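Local coordinates for protein UL16 (Human herpesvirus 5 strain ad169, PDB 2WY3), which helps the virus escape the host immune response by sequestering ligands of the NK-cell receptor KLRK1, such as ULBP1 and ULBP2, inside the cell, at residues B[39-44]-B[93-98]. Sequence-based numbering, arbitrary orientation. Where two conformers were deposited one is given.
With NAG (2-acetamido-2-deoxy-beta-D-glucopyranose), chain I.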
ATOM      1  N   TYR B  39       6.620  -7.405  -3.790  1.00 15.79           N
ATOM      2  CA  TYR B  39       7.276  -6.410  -4.615  1.00 16.58           C
ATOM      3  C   TYR B  39       7.984  -7.063  -5.794  1.00 18.32           C
ATOM      4  O   TYR B  39       8.937  -7.830  -5.604  1.00 21.01           O
ATOM      5  CB  TYR B  39       8.291  -5.739  -3.688  1.00 16.69           C
ATOM      6  CG  TYR B  39       8.971  -4.483  -4.140  1.00 18.13           C
ATOM      7  CD1 TYR B  39       8.623  -3.253  -3.583  1.00 22.42           C
ATOM      8  CD2 TYR B  39      10.007  -4.515  -5.053  1.00 18.70           C
ATOM      9  CE1 TYR B  39       9.270  -2.089  -3.951  1.00 21.66           C
ATOM     10  CE2 TYR B  39      10.665  -3.347  -5.432  1.00 20.36           C
ATOM     11  CZ  TYR B  39      10.288  -2.139  -4.874  1.00 19.48           C
ATOM     12  OH  TYR B  39      10.939  -0.983  -5.238  1.00 24.38           O
ATOM     13  N   TYR B  40       7.518  -6.772  -7.006  1.00 12.59           N
ATOM     14  CA  TYR B  40       8.058  -7.390  -8.222  1.00 12.79           C
ATOM     15  C   TYR B  40       8.631  -6.333  -9.154  1.00 20.29           C
ATOM     16  O   TYR B  40       7.895  -5.490  -9.662  1.00 22.33           O
ATOM     17  CB  TYR B  40       6.939  -8.091  -9.002  1.00 13.26           C
ATOM     18  CG  TYR B  40       6.375  -9.352  -8.383  1.00 18.60           C
ATOM     19  CD1 TYR B  40       6.757 -10.610  -8.847  1.00 15.73           C
ATOM     20  CD2 TYR B  40       5.432  -9.283  -7.362  1.00 16.29           C
ATOM     21  CE1 TYR B  40       6.214 -11.768  -8.301  1.00 16.45           C
ATOM     22  CE2 TYR B  40       4.900 -10.423  -6.801  1.00 18.19           C
ATOM     23  CZ  TYR B  40       5.294 -11.664  -7.263  1.00 16.89           C
ATOM     24  OH  TYR B  40       4.747 -12.791  -6.705  1.00 18.68           O
ATOM     25  N   GLU B  41       9.930  -6.391  -9.418  1.00 16.66           N
ATOM     26  CA  GLU B  41      10.524  -5.484 -10.399  1.00 16.19           C
ATOM     27  C   GLU B  41      10.478  -6.079 -11.803  1.00 21.39           C
ATOM     28  O   GLU B  41      10.573  -7.297 -11.968  1.00 20.29           O
ATOM     29  CB  GLU B  41      11.981  -5.188 -10.008  1.00 23.56           C
ATOM     30  CG  GLU B  41      12.068  -4.567  -8.624  1.00 26.62           C
ATOM     31  CD  GLU B  41      13.479  -4.314  -8.149  1.00 45.52           C
ATOM     32  OE1 GLU B  41      14.228  -5.293  -7.955  1.00 47.71           O
ATOM     33  OE2 GLU B  41      13.823  -3.131  -7.946  1.00 45.74           O
ATOM     34  N   ASN B  42      10.281  -5.198 -12.783  0.61 23.26           N
ATOM     35  CA  ASN B  42      10.389  -5.526 -14.205  0.61 27.37           C
ATOM     36  C   ASN B  42       9.525  -6.702 -14.669  0.61 24.10           C
ATOM     37  O   ASN B  42       9.986  -7.598 -15.378  0.61 21.96           O
ATOM     38  CB  ASN B  42      11.853  -5.740 -14.588  0.61 28.08           C
ATOM     39  CG  ASN B  42      12.631  -4.435 -14.665  0.61 40.33           C
ATOM     40  OD1 ASN B  42      12.090  -3.358 -14.407  0.61 43.51           O
ATOM     41  ND2 ASN B  42      13.905  -4.525 -15.031  0.61 53.12           N
ATOM     42  N   VAL B  43       8.262  -6.676 -14.269  1.00 21.18           N
ATOM     43  CA  VAL B  43       7.295  -7.678 -14.693  1.00 17.41           C
ATOM     44  C   VAL B  43       6.982  -7.465 -16.169  1.00 21.81           C
ATOM     45  O   VAL B  43       6.688  -6.347 -16.579  1.00 26.98           O
ATOM     46  CB  VAL B  43       5.999  -7.573 -13.868  1.00 18.42           C
ATOM     47  CG1 VAL B  43       4.944  -8.555 -14.384  1.00 22.50           C
ATOM     48  CG2 VAL B  43       6.302  -7.844 -12.396  1.00 18.55           C
ATOM     49  N   THR B  44       7.056  -8.516 -16.981  1.00 22.78           N
ATOM     50  CA  THR B  44       6.732  -8.350 -18.399  1.00 27.17           C
ATOM     51  C   THR B  44       5.248  -8.564 -18.650  1.00 25.60           C
ATOM     52  O   THR B  44       4.556  -9.148 -17.828  1.00 20.67           O
ATOM     53  CB  THR B  44       7.532  -9.304 -19.310  1.00 27.62           C
ATOM     54  OG1 THR B  44       7.231 -10.660 -18.965  1.00 29.16           O
ATOM     55  CG2 THR B  44       9.024  -9.064 -19.154  1.00 37.04           C
ATOM     56  N   VAL B  93       8.601   4.110  -9.978  1.00 23.21           N
ATOM     57  CA  VAL B  93       9.572   3.038 -10.180  1.00 20.88           C
ATOM     58  C   VAL B  93       8.848   1.922 -10.926  1.00 24.19           C
ATOM     59  O   VAL B  93       7.628   1.824 -10.836  1.00 23.60           O
ATOM     60  CB  VAL B  93      10.120   2.496  -8.839  1.00 22.38           C
ATOM     61  CG1 VAL B  93      11.146   3.465  -8.246  1.00 26.63           C
ATOM     62  CG2 VAL B  93       8.986   2.253  -7.839  1.00 24.24           C
ATOM     63  N   PRO B  94       9.592   1.090 -11.673  1.00 25.52           N
ATOM     64  CA  PRO B  94       9.044  -0.009 -12.481  1.00 26.42           C
ATOM     65  C   PRO B  94       8.727  -1.238 -11.645  1.00 23.81           C
ATOM     66  O   PRO B  94       9.328  -2.292 -11.849  1.00 25.99           O
ATOM     67  CB  PRO B  94      10.193  -0.358 -13.441  1.00 29.09           C
ATOM     68  CG  PRO B  94      11.215   0.709 -13.274  1.00 35.25           C
ATOM     69  CD  PRO B  94      11.031   1.281 -11.911  1.00 33.69           C
ATOM     70  N   VAL B  95       7.794  -1.091 -10.720  1.00 18.15           N
ATOM     71  CA  VAL B  95       7.479  -2.120  -9.744  1.00 15.41           C
ATOM     72  C   VAL B  95       6.000  -2.455  -9.822  1.00 18.45           C
ATOM     73  O   VAL B  95       5.157  -1.552  -9.877  1.00 20.14           O
ATOM     74  CB  VAL B  95       7.772  -1.598  -8.325  1.00 17.25           C
ATOM     75  CG1 VAL B  95       7.300  -2.604  -7.262  1.00 20.39           C
ATOM     76  CG2 VAL B  95       9.265  -1.294  -8.176  1.00 22.83           C
ATOM     77  N   THR B  96       5.687  -3.747  -9.803  1.00 18.18           N
ATOM     78  CA  THR B  96       4.313  -4.190  -9.638  1.00 16.27           C
ATOM     79  C   THR B  96       4.195  -4.776  -8.236  1.00 17.36           C
ATOM     80  O   THR B  96       5.032  -5.562  -7.831  1.00 18.31           O
ATOM     81  CB  THR B  96       3.969  -5.296 -10.651  1.00 22.85           C
ATOM     82  OG1 THR B  96       4.115  -4.784 -11.981  1.00 24.60           O
ATOM     83  CG2 THR B  96       2.540  -5.777 -10.446  1.00 24.70           C
ATOM     84  N   LYS B  97       3.170  -4.383  -7.489  1.00 16.43           N
ATOM     85  CA  LYS B  97       2.950  -4.986  -6.179  1.00 16.78           C
ATOM     86  C   LYS B  97       1.708  -5.857  -6.228  1.00 18.73           C
ATOM     87  O   LYS B  97       0.694  -5.465  -6.815  1.00 20.24           O
ATOM     88  CB  LYS B  97       2.759  -3.903  -5.124  1.00 19.27           C
ATOM     89  CG  LYS B  97       4.047  -3.199  -4.727  1.00 25.94           C
ATOM     90  CD  LYS B  97       3.743  -1.993  -3.850  1.00 27.75           C
ATOM     91  CE  LYS B  97       5.016  -1.384  -3.287  1.00 34.05           C
ATOM     92  NZ  LYS B  97       4.721  -0.084  -2.629  1.00 32.07           N
ATOM     93  N   LEU B  98       1.787  -7.037  -5.621  1.00 15.93           N
ATOM     94  CA  LEU B  98       0.602  -7.866  -5.446  1.00 16.99           C
ATOM     95  C   LEU B  98       0.118  -7.707  -4.006  1.00 15.80           C
ATOM     96  O   LEU B  98       0.875  -7.947  -3.060  1.00 17.45           O
ATOM     97  CB  LEU B  98       0.925  -9.339  -5.723  1.00 16.30           C
ATOM     98  CG  LEU B  98       1.317  -9.736  -7.148  1.00 19.08           C
ATOM     99  CD1 LEU B  98       1.265 -11.250  -7.306  1.00 18.11           C
ATOM    100  CD2 LEU B  98       0.403  -9.064  -8.169  1.00 21.69           C
TER
HETATM  101  C1  NAG I1202      14.468  -3.201 -15.047  0.61 44.90           C
HETATM  102  C2  NAG I1202      15.735  -3.401 -14.224  0.61 48.88           C
HETATM  103  C3  NAG I1202      16.669  -2.202 -14.298  0.61 54.30           C
HETATM  104  C4  NAG I1202      16.842  -1.739 -15.737  0.61 60.52           C
HETATM  105  C5  NAG I1202      15.482  -1.531 -16.391  0.61 58.86           C
HETATM  106  C6  NAG I1202      15.637  -1.079 -17.838  0.61 59.11           C
HETATM  107  C7  NAG I1202      15.758  -4.706 -12.177  0.61 48.05           C
HETATM  108  C8  NAG I1202      15.755  -4.594 -10.681  0.61 46.78           C
HETATM  109  N2  NAG I1202      15.363  -3.626 -12.844  0.61 50.58           N
HETATM  110  O3  NAG I1202      17.925  -2.549 -13.758  0.61 49.91           O
HETATM  111  O4  NAG I1202      17.564  -0.529 -15.763  0.61 67.72           O
HETATM  112  O5  NAG I1202      14.733  -2.729 -16.352  0.61 53.11           O
HETATM  113  O6  NAG I1202      16.159  -2.145 -18.603  0.61 60.87           O
HETATM  114  O7  NAG I1202      16.106  -5.748 -12.731  0.61 49.86           O
HETATM  115  O   HOH W   1       7.082  -4.404 -12.799  0.99 25.80           O
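Tyr40 and Thr96 form a hydrogen-bonded antiparallel pair where strand 34-41, at the edge of its sheet within this chain, meets strand 95-102, the middle of three strands, in the predicted extracellular part of UL16, whose arrangement is consistent with an immunoglobulin-like beta sandwich. Tyr40 N donates a hydrogen bond to Thr96 O (2.9 Å), and Thr96 N donates one to Tyr40 O (2.8 Å). Past the end of strand 34-41 the pairing gains one more bond, a nearly straight one (173°) from Asn42 N to Pro94 O.

On the face with Tyr39, Val95 and Lys97, Val95 CG1 sits over the middle of the Tyr39 ring, 3.7 Å from its centroid and almost on the normal: a CH-pi contact. Tyr39 CG stands anti to the backbone N (chi1 -169°), beside its carbonyl carbon, and from there the ring passes across Val95 at about a right angle, leaving CG2 of Val95 against CZ and OH. That hydroxyl is hydrogen-bonded to an acidic side chain of another protein chain. On the other face, the Tyr40 ring sets its CE2 against Leu98 CG at 3.7 Å, while its OH bonds to Leu115 O; Ile49 of strand 49-55 touches both side chains, so this face packs against the larger sheet.

Where strand 34-41 ends and strand 95-102 begins, Pro94 is the centre of an inverse gamma turn, and Val43 CG2 packs on Thr96 OG1. A water fills in between, accepting from Val43 N and donating to Pro94 O, with Thr96 OG1 3.1 Å from the water oxygen. Asn42 points its CB away from residues 93-98, but OD1 comes back to 3.7 Å from Pro94 CB, and ND2 carries the glycan, bonded to NAG C1 at 1.4 Å.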